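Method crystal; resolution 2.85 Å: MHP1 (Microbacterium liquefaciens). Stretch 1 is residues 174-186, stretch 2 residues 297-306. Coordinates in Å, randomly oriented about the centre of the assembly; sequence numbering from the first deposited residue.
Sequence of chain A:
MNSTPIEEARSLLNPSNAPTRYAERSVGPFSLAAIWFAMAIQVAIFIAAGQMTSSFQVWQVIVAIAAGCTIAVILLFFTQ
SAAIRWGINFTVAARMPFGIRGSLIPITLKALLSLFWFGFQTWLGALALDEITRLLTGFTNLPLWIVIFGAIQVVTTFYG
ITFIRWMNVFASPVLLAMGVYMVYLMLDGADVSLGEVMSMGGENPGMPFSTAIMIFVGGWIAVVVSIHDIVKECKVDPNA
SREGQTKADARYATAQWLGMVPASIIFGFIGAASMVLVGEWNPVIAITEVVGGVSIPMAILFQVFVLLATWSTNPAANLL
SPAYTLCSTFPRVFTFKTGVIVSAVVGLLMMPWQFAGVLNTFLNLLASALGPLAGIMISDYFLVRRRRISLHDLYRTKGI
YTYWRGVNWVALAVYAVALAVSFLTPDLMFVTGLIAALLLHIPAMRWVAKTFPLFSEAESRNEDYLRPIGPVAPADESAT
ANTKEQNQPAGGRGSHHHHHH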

ATOM      1  N   VAL A 174      -5.875  15.780 -14.034  1.00 58.19           N
ATOM      2  CA  VAL A 174      -5.541  15.342 -15.380  1.00 58.48           C
ATOM      3  C   VAL A 174      -6.035  13.916 -15.636  1.00 63.83           C
ATOM      4  O   VAL A 174      -6.714  13.657 -16.645  1.00 59.64           O
ATOM      5  CB  VAL A 174      -4.037  15.405 -15.625  1.00 57.14           C
ATOM      6  CG1 VAL A 174      -3.669  14.677 -16.925  1.00 58.65           C
ATOM      7  CG2 VAL A 174      -3.598  16.834 -15.669  1.00 52.60           C
ATOM      8  N   LEU A 175      -5.687  13.005 -14.718  1.00 64.93           N
ATOM      9  CA  LEU A 175      -6.189  11.618 -14.709  1.00 61.87           C
ATOM     10  C   LEU A 175      -7.724  11.480 -14.671  1.00 60.95           C
ATOM     11  O   LEU A 175      -8.288  10.661 -15.380  1.00 61.62           O
ATOM     12  CB  LEU A 175      -5.591  10.841 -13.537  1.00 59.71           C
ATOM     13  CG  LEU A 175      -4.174  10.323 -13.738  1.00 59.79           C
ATOM     14  CD1 LEU A 175      -3.779   9.380 -12.620  1.00 58.23           C
ATOM     15  CD2 LEU A 175      -4.102   9.619 -15.045  1.00 60.56           C
ATOM     16  N   LEU A 176      -8.394  12.266 -13.833  1.00 61.83           N
ATOM     17  CA  LEU A 176      -9.857  12.261 -13.794  1.00 61.93           C
ATOM     18  C   LEU A 176     -10.481  12.637 -15.150  1.00 66.14           C
ATOM     19  O   LEU A 176     -11.495  12.059 -15.556  1.00 65.76           O
ATOM     20  CB  LEU A 176     -10.377  13.216 -12.722  1.00 58.59           C
ATOM     21  CG  LEU A 176     -11.902  13.304 -12.697  1.00 57.36           C
ATOM     22  CD1 LEU A 176     -12.495  11.905 -12.543  1.00 55.11           C
ATOM     23  CD2 LEU A 176     -12.396  14.256 -11.608  1.00 49.94           C
ATOM     24  N   ALA A 177      -9.886  13.615 -15.838  1.00 67.74           N
ATOM     25  CA  ALA A 177     -10.407  14.066 -17.130  1.00 64.43           C
ATOM     26  C   ALA A 177     -10.051  13.076 -18.223  1.00 62.63           C
ATOM     27  O   ALA A 177     -10.916  12.676 -18.984  1.00 62.64           O
ATOM     28  CB  ALA A 177      -9.906  15.464 -17.478  1.00 60.14           C
ATOM     29  N   MET A 178      -8.784  12.674 -18.301  1.00 63.07           N
ATOM     30  CA  MET A 178      -8.404  11.641 -19.260  1.00 65.76           C
ATOM     31  C   MET A 178      -9.358  10.459 -19.122  1.00 68.34           C
ATOM     32  O   MET A 178      -9.631   9.765 -20.093  1.00 71.25           O
ATOM     33  CB  MET A 178      -6.966  11.151 -19.049  1.00 66.33           C
ATOM     34  CG  MET A 178      -5.897  12.253 -19.082  1.00 72.76           C
ATOM     35  SD  MET A 178      -4.190  11.639 -19.316  1.00 83.75           S
ATOM     36  CE  MET A 178      -4.374  10.756 -20.876  1.00 77.26           C
ATOM     37  N   GLY A 179      -9.872  10.234 -17.914  1.00 65.14           N
ATOM     38  CA  GLY A 179     -10.749   9.103 -17.662  1.00 62.90           C
ATOM     39  C   GLY A 179     -12.199   9.306 -18.079  1.00 64.05           C
ATOM     40  O   GLY A 179     -12.786   8.416 -18.692  1.00 63.19           O
ATOM     41  N   VAL A 180     -12.781  10.457 -17.732  1.00 62.03           N
ATOM     42  CA  VAL A 180     -14.119  10.807 -18.216  1.00 65.61           C
ATOM     43  C   VAL A 180     -14.227  10.904 -19.771  1.00 67.38           C
ATOM     44  O   VAL A 180     -15.214  10.471 -20.374  1.00 65.25           O
ATOM     45  CB  VAL A 180     -14.659  12.073 -17.528  1.00 59.31           C
ATOM     46  CG1 VAL A 180     -15.536  12.871 -18.476  1.00 55.27           C
ATOM     47  CG2 VAL A 180     -15.439  11.682 -16.294  1.00 58.02           C
ATOM     48  N   TYR A 181     -13.217  11.458 -20.424  1.00 63.22           N
ATOM     49  CA  TYR A 181     -13.150  11.372 -21.871  1.00 64.28           C
ATOM     50  C   TYR A 181     -13.184   9.908 -22.324  1.00 66.75           C
ATOM     51  O   TYR A 181     -13.921   9.580 -23.244  1.00 69.18           O
ATOM     52  CB  TYR A 181     -11.888  12.073 -22.376  1.00 67.76           C
ATOM     53  CG  TYR A 181     -11.723  12.125 -23.879  1.00 70.59           C
ATOM     54  CD1 TYR A 181     -12.692  12.717 -24.698  1.00 74.82           C
ATOM     55  CD2 TYR A 181     -10.580  11.616 -24.479  1.00 73.48           C
ATOM     56  CE1 TYR A 181     -12.532  12.774 -26.088  1.00 72.19           C
ATOM     57  CE2 TYR A 181     -10.405  11.670 -25.852  1.00 79.67           C
ATOM     58  CZ  TYR A 181     -11.380  12.249 -26.654  1.00 77.82           C
ATOM     59  OH  TYR A 181     -11.176  12.291 -28.014  1.00 73.58           O
ATOM     60  N   MET A 182     -12.401   9.038 -21.677  1.00 65.67           N
ATOM     61  CA  MET A 182     -12.347   7.596 -22.008  1.00 63.49           C
ATOM     62  C   MET A 182     -13.696   6.877 -22.003  1.00 63.75           C
ATOM     63  O   MET A 182     -13.987   6.135 -22.928  1.00 65.35           O
ATOM     64  CB  MET A 182     -11.406   6.840 -21.067  1.00 64.80           C
ATOM     65  CG  MET A 182     -10.070   6.446 -21.670  1.00 65.04           C
ATOM     66  SD  MET A 182      -8.943   5.716 -20.439  1.00 63.79           S
ATOM     67  CE  MET A 182      -7.692   5.045 -21.556  1.00 68.87           C
ATOM     68  N   VAL A 183     -14.497   7.059 -20.953  1.00 62.22           N
ATOM     69  CA  VAL A 183     -15.877   6.555 -20.938  1.00 61.09           C
ATOM     70  C   VAL A 183     -16.716   7.099 -22.099  1.00 64.05           C
ATOM     71  O   VAL A 183     -17.538   6.392 -22.664  1.00 61.56           O
ATOM     72  CB  VAL A 183     -16.599   6.897 -19.623  1.00 59.10           C
ATOM     73  CG1 VAL A 183     -18.099   6.842 -19.808  1.00 54.58           C
ATOM     74  CG2 VAL A 183     -16.168   5.943 -18.542  1.00 61.10           C
ATOM     75  N   TYR A 184     -16.500   8.366 -22.446  1.00 70.03           N
ATOM     76  CA  TYR A 184     -17.207   8.995 -23.554  1.00 68.19           C
ATOM     77  C   TYR A 184     -16.870   8.360 -24.905  1.00 66.87           C
ATOM     78  O   TYR A 184     -17.774   7.987 -25.637  1.00 70.57           O
ATOM     79  CB  TYR A 184     -16.950  10.505 -23.605  1.00 73.05           C
ATOM     80  CG  TYR A 184     -17.392  11.086 -24.929  1.00 83.11           C
ATOM     81  CD1 TYR A 184     -18.686  11.580 -25.098  1.00 82.75           C
ATOM     82  CD2 TYR A 184     -16.530  11.090 -26.036  1.00 84.60           C
ATOM     83  CE1 TYR A 184     -19.105  12.082 -26.331  1.00 88.98           C
ATOM     84  CE2 TYR A 184     -16.938  11.587 -27.273  1.00 87.14           C
ATOM     85  CZ  TYR A 184     -18.225  12.081 -27.413  1.00 92.48           C
ATOM     86  OH  TYR A 184     -18.629  12.583 -28.631  1.00 96.10           O
ATOM     87  N   LEU A 185     -15.588   8.263 -25.248  1.00 62.44           N
ATOM     88  CA  LEU A 185     -15.180   7.558 -26.464  1.00 64.33           C
ATOM     89  C   LEU A 185     -15.825   6.174 -26.593  1.00 66.36           C
ATOM     90  O   LEU A 185     -16.264   5.812 -27.672  1.00 66.32           O
ATOM     91  CB  LEU A 185     -13.659   7.404 -26.545  1.00 65.64           C
ATOM     92  CG  LEU A 185     -12.874   8.638 -26.983  1.00 71.96           C
ATOM     93  CD1 LEU A 185     -11.362   8.374 -27.094  1.00 70.23           C
ATOM     94  CD2 LEU A 185     -13.439   9.131 -28.300  1.00 73.01           C
ATOM     95  N   MET A 186     -15.871   5.402 -25.505  1.00 65.16           N
ATOM     96  CA  MET A 186     -16.501   4.073 -25.512  1.00 64.70           C
ATOM     97  C   MET A 186     -18.023   4.081 -25.709  1.00 64.76           C
ATOM     98  O   MET A 186     -18.509   3.617 -26.734  1.00 63.52           O
ATOM     99  CB  MET A 186     -16.202   3.316 -24.220  1.00 64.94           C
ATOM    100  CG  MET A 186     -14.876   2.602 -24.188  1.00 68.86           C
ATOM    101  SD  MET A 186     -14.786   1.565 -22.716  1.00 68.24           S
ATOM    102  CE  MET A 186     -15.124  -0.025 -23.433  1.00 65.02           C
ATOM    103  N   PRO A 297      -1.371  11.108 -32.453  1.00 74.71           N
ATOM    104  CA  PRO A 297      -1.608  11.852 -31.210  1.00 74.39           C
ATOM    105  C   PRO A 297      -2.476  11.112 -30.170  1.00 72.38           C
ATOM    106  O   PRO A 297      -1.949  10.783 -29.113  1.00 72.83           O
ATOM    107  CB  PRO A 297      -2.308  13.143 -31.697  1.00 73.53           C
ATOM    108  CG  PRO A 297      -2.564  12.916 -33.197  1.00 74.12           C
ATOM    109  CD  PRO A 297      -1.448  12.004 -33.614  1.00 72.18           C
ATOM    110  N   MET A 298      -3.755  10.856 -30.443  1.00 70.15           N
ATOM    111  CA  MET A 298      -4.625  10.242 -29.436  1.00 69.68           C
ATOM    112  C   MET A 298      -4.146   8.895 -28.931  1.00 68.58           C
ATOM    113  O   MET A 298      -4.680   8.378 -27.962  1.00 69.93           O
ATOM    114  CB  MET A 298      -6.051  10.096 -29.954  1.00 77.49           C
ATOM    115  CG  MET A 298      -7.063  11.048 -29.310  1.00 85.28           C
ATOM    116  SD  MET A 298      -8.352  10.211 -28.353  1.00103.94           S
ATOM    117  CE  MET A 298      -7.531  10.034 -26.764  1.00 90.44           C
ATOM    118  N   ALA A 299      -3.158   8.319 -29.602  1.00 66.95           N
ATOM    119  CA  ALA A 299      -2.544   7.081 -29.152  1.00 63.30           C
ATOM    120  C   ALA A 299      -1.509   7.418 -28.079  1.00 70.83           C
ATOM    121  O   ALA A 299      -1.600   6.969 -26.939  1.00 75.44           O
ATOM    122  CB  ALA A 299      -1.892   6.373 -30.317  1.00 60.40           C
ATOM    123  N   ILE A 300      -0.511   8.205 -28.463  1.00 70.13           N
ATOM    124  CA  ILE A 300       0.421   8.811 -27.528  1.00 64.88           C
ATOM    125  C   ILE A 300      -0.258   9.254 -26.211  1.00 65.32           C
ATOM    126  O   ILE A 300       0.239   8.955 -25.132  1.00 64.79           O
ATOM    127  CB  ILE A 300       1.171   9.962 -28.238  1.00 66.81           C
ATOM    128  CG1 ILE A 300       2.408   9.403 -28.945  1.00 67.57           C
ATOM    129  CG2 ILE A 300       1.548  11.075 -27.276  1.00 68.31           C
ATOM    130  CD1 ILE A 300       3.245  10.450 -29.641  1.00 68.01           C
ATOM    131  N   LEU A 301      -1.385   9.955 -26.302  1.00 63.81           N
ATOM    132  CA  LEU A 301      -2.242  10.204 -25.140  1.00 65.18           C
ATOM    133  C   LEU A 301      -2.436   8.973 -24.254  1.00 66.89           C
ATOM    134  O   LEU A 301      -2.093   9.009 -23.081  1.00 66.37           O
ATOM    135  CB  LEU A 301      -3.633  10.676 -25.576  1.00 69.65           C
ATOM    136  CG  LEU A 301      -4.032  12.121 -25.339  1.00 65.16           C
ATOM    137  CD1 LEU A 301      -5.395  12.177 -24.686  1.00 61.38           C
ATOM    138  CD2 LEU A 301      -3.024  12.703 -24.428  1.00 68.67           C
ATOM    139  N   PHE A 302      -3.021   7.904 -24.807  1.00 66.42           N
ATOM    140  CA  PHE A 302      -3.283   6.676 -24.042  1.00 67.73           C
ATOM    141  C   PHE A 302      -2.031   6.270 -23.279  1.00 67.87           C
ATOM    142  O   PHE A 302      -2.097   5.887 -22.114  1.00 69.01           O
ATOM    143  CB  PHE A 302      -3.755   5.493 -24.927  1.00 72.61           C
ATOM    144  CG  PHE A 302      -5.107   5.720 -25.643  1.00 82.28           C
ATOM    145  CD1 PHE A 302      -5.455   4.952 -26.771  1.00 73.35           C
ATOM    146  CD2 PHE A 302      -6.018   6.695 -25.199  1.00 81.35           C
ATOM    147  CE1 PHE A 302      -6.668   5.147 -27.418  1.00 69.17           C
ATOM    148  CE2 PHE A 302      -7.237   6.898 -25.857  1.00 75.69           C
ATOM    149  CZ  PHE A 302      -7.558   6.126 -26.963  1.00 74.39           C
ATOM    150  N   GLN A 303      -0.880   6.383 -23.929  1.00 68.07           N
ATOM    151  CA  GLN A 303       0.385   5.996 -23.317  1.00 65.67           C
ATOM    152  C   GLN A 303       0.921   6.984 -22.251  1.00 66.21           C
ATOM    153  O   GLN A 303       1.548   6.567 -21.276  1.00 65.46           O
ATOM    154  CB  GLN A 303       1.420   5.808 -24.407  1.00 69.12           C
ATOM    155  CG  GLN A 303       2.026   4.439 -24.406  1.00 73.86           C
ATOM    156  CD  GLN A 303       1.060   3.403 -24.925  1.00 77.17           C
ATOM    157  OE1 GLN A 303       0.252   3.678 -25.831  1.00 75.12           O
ATOM    158  NE2 GLN A 303       1.131   2.197 -24.357  1.00 75.07           N
ATOM    159  N   VAL A 304       0.702   8.285 -22.450  1.00 65.09           N
ATOM    160  CA  VAL A 304       1.009   9.274 -21.420  1.00 61.56           C
ATOM    161  C   VAL A 304       0.162   8.971 -20.170  1.00 60.93           C
ATOM    162  O   VAL A 304       0.634   9.117 -19.042  1.00 60.01           O
ATOM    163  CB  VAL A 304       0.812  10.752 -21.932  1.00 56.80           C
ATOM    164  CG1 VAL A 304       0.716  11.750 -20.776  1.00 48.57           C
ATOM    165  CG2 VAL A 304       1.930  11.144 -22.859  1.00 51.39           C
ATOM    166  N   PHE A 305      -1.079   8.529 -20.371  1.00 61.28           N
ATOM    167  CA  PHE A 305      -1.940   8.131 -19.256  1.00 59.82           C
ATOM    168  C   PHE A 305      -1.348   6.982 -18.411  1.00 59.74           C
ATOM    169  O   PHE A 305      -1.124   7.137 -17.210  1.00 58.13           O
ATOM    170  CB  PHE A 305      -3.317   7.727 -19.756  1.00 55.53           C
ATOM    171  CG  PHE A 305      -4.141   7.026 -18.724  1.00 58.39           C
ATOM    172  CD1 PHE A 305      -4.991   7.739 -17.891  1.00 61.26           C
ATOM    173  CD2 PHE A 305      -4.063   5.652 -18.569  1.00 56.15           C
ATOM    174  CE1 PHE A 305      -5.758   7.087 -16.933  1.00 57.11           C
ATOM    175  CE2 PHE A 305      -4.822   5.001 -17.613  1.00 55.77           C
ATOM    176  CZ  PHE A 305      -5.666   5.718 -16.793  1.00 54.94           C
ATOM    177  N   VAL A 306      -1.112   5.831 -19.035  1.00 56.58           N
ATOM    178  CA  VAL A 306      -0.514   4.690 -18.349  1.00 54.76           C
ATOM    179  C   VAL A 306       0.738   5.061 -17.522  1.00 57.57           C
ATOM    180  O   VAL A 306       0.915   4.607 -16.377  1.00 54.45           O
ATOM    181  CB  VAL A 306      -0.152   3.596 -19.363  1.00 52.86           C
ATOM    182  CG1 VAL A 306       0.557   2.435 -18.679  1.00 46.82           C
ATOM    183  CG2 VAL A 306      -1.393   3.133 -20.104  1.00 49.40           C
TER

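Three methionines carry much of this contact, and two of them bring their sulfur atoms up to aromatic rings of the opposing helix. The SD of Met 182 lies 4.9 Å from the centroid of the Phe 305 ring, and the SD of Met 298 lies at the same distance, 4.9 Å, from the centroid of the Tyr 181 ring. The second approach is made at the ring edge, with the sulfur 83° off the ring normal. Such pairs are favourable because sulfur is large and polarizable, and a thioether can pack against an aromatic ring without needing a hydrogen-bonding partner.

The two helices run at 134° to one another, neither parallel nor fully antiparallel, and their axes come no closer than 11.0 Å. At that spacing the gap must be filled by long side chains, which helps to explain why methionine, leucine and aromatic residues suit the interface. No hydrogen bond crosses it; the backbone polar groups are largely engaged in bonds along each helix, and 481 Å² of surface is buried by packing alone.

Phe 305 is the centre of one end of the contact and gives up the largest area, 102 Å². Its CA-to-CB bond points sideways, yet with chi1 at t its broad ring is still well placed to meet several partners. Leu 175 CD2 reaches Phe 305 CD1 at 3.5 Å; the leucine also starts out sideways, but its branched end comes nearer to the other helix. Here too the backbones are nearest, with the CA atoms of Leu 175 and Phe 305 7.1 Å apart. One turn further along, Gly 179 has no side chain to add to the packing beside this ring.

Met 178 points toward the opposite helix and buries 83 Å², the most of any residue in its own helix. Its unbranched chain ends in a methyl group that settles between two residues one turn apart: CE lies 3.4 Å from Phe 305 CB and 4.2 Å from Leu 301 CD1. The same CE is 3.6 Å from the backbone O of Leu 301, a close packing contact. The slender, unbranched chain of Met 178 lets its end reach the backbone as well as the side chains of the other helix.

Met 182 also touches Phe 302, its CE standing 4.3 Å from Phe 302 CD2. Phe 302 leaves its backbone sideways, but its ring extends nearer to the first helix, so that Leu 185 CD1 meets the ring edge at Phe 302 CZ, 4.4 Å away.

At the far end, Met 298 bridges two residues of the first helix. Its CE is 3.4 Å from Tyr 181 CE2, near the plane of the tyrosine ring, while its SD is 3.7 Å from Leu 185 CD1. Tyrosine suits this more exposed position: its ring offers carbon to the methionine, and its hydroxyl makes no hydrogen bond to the other helix.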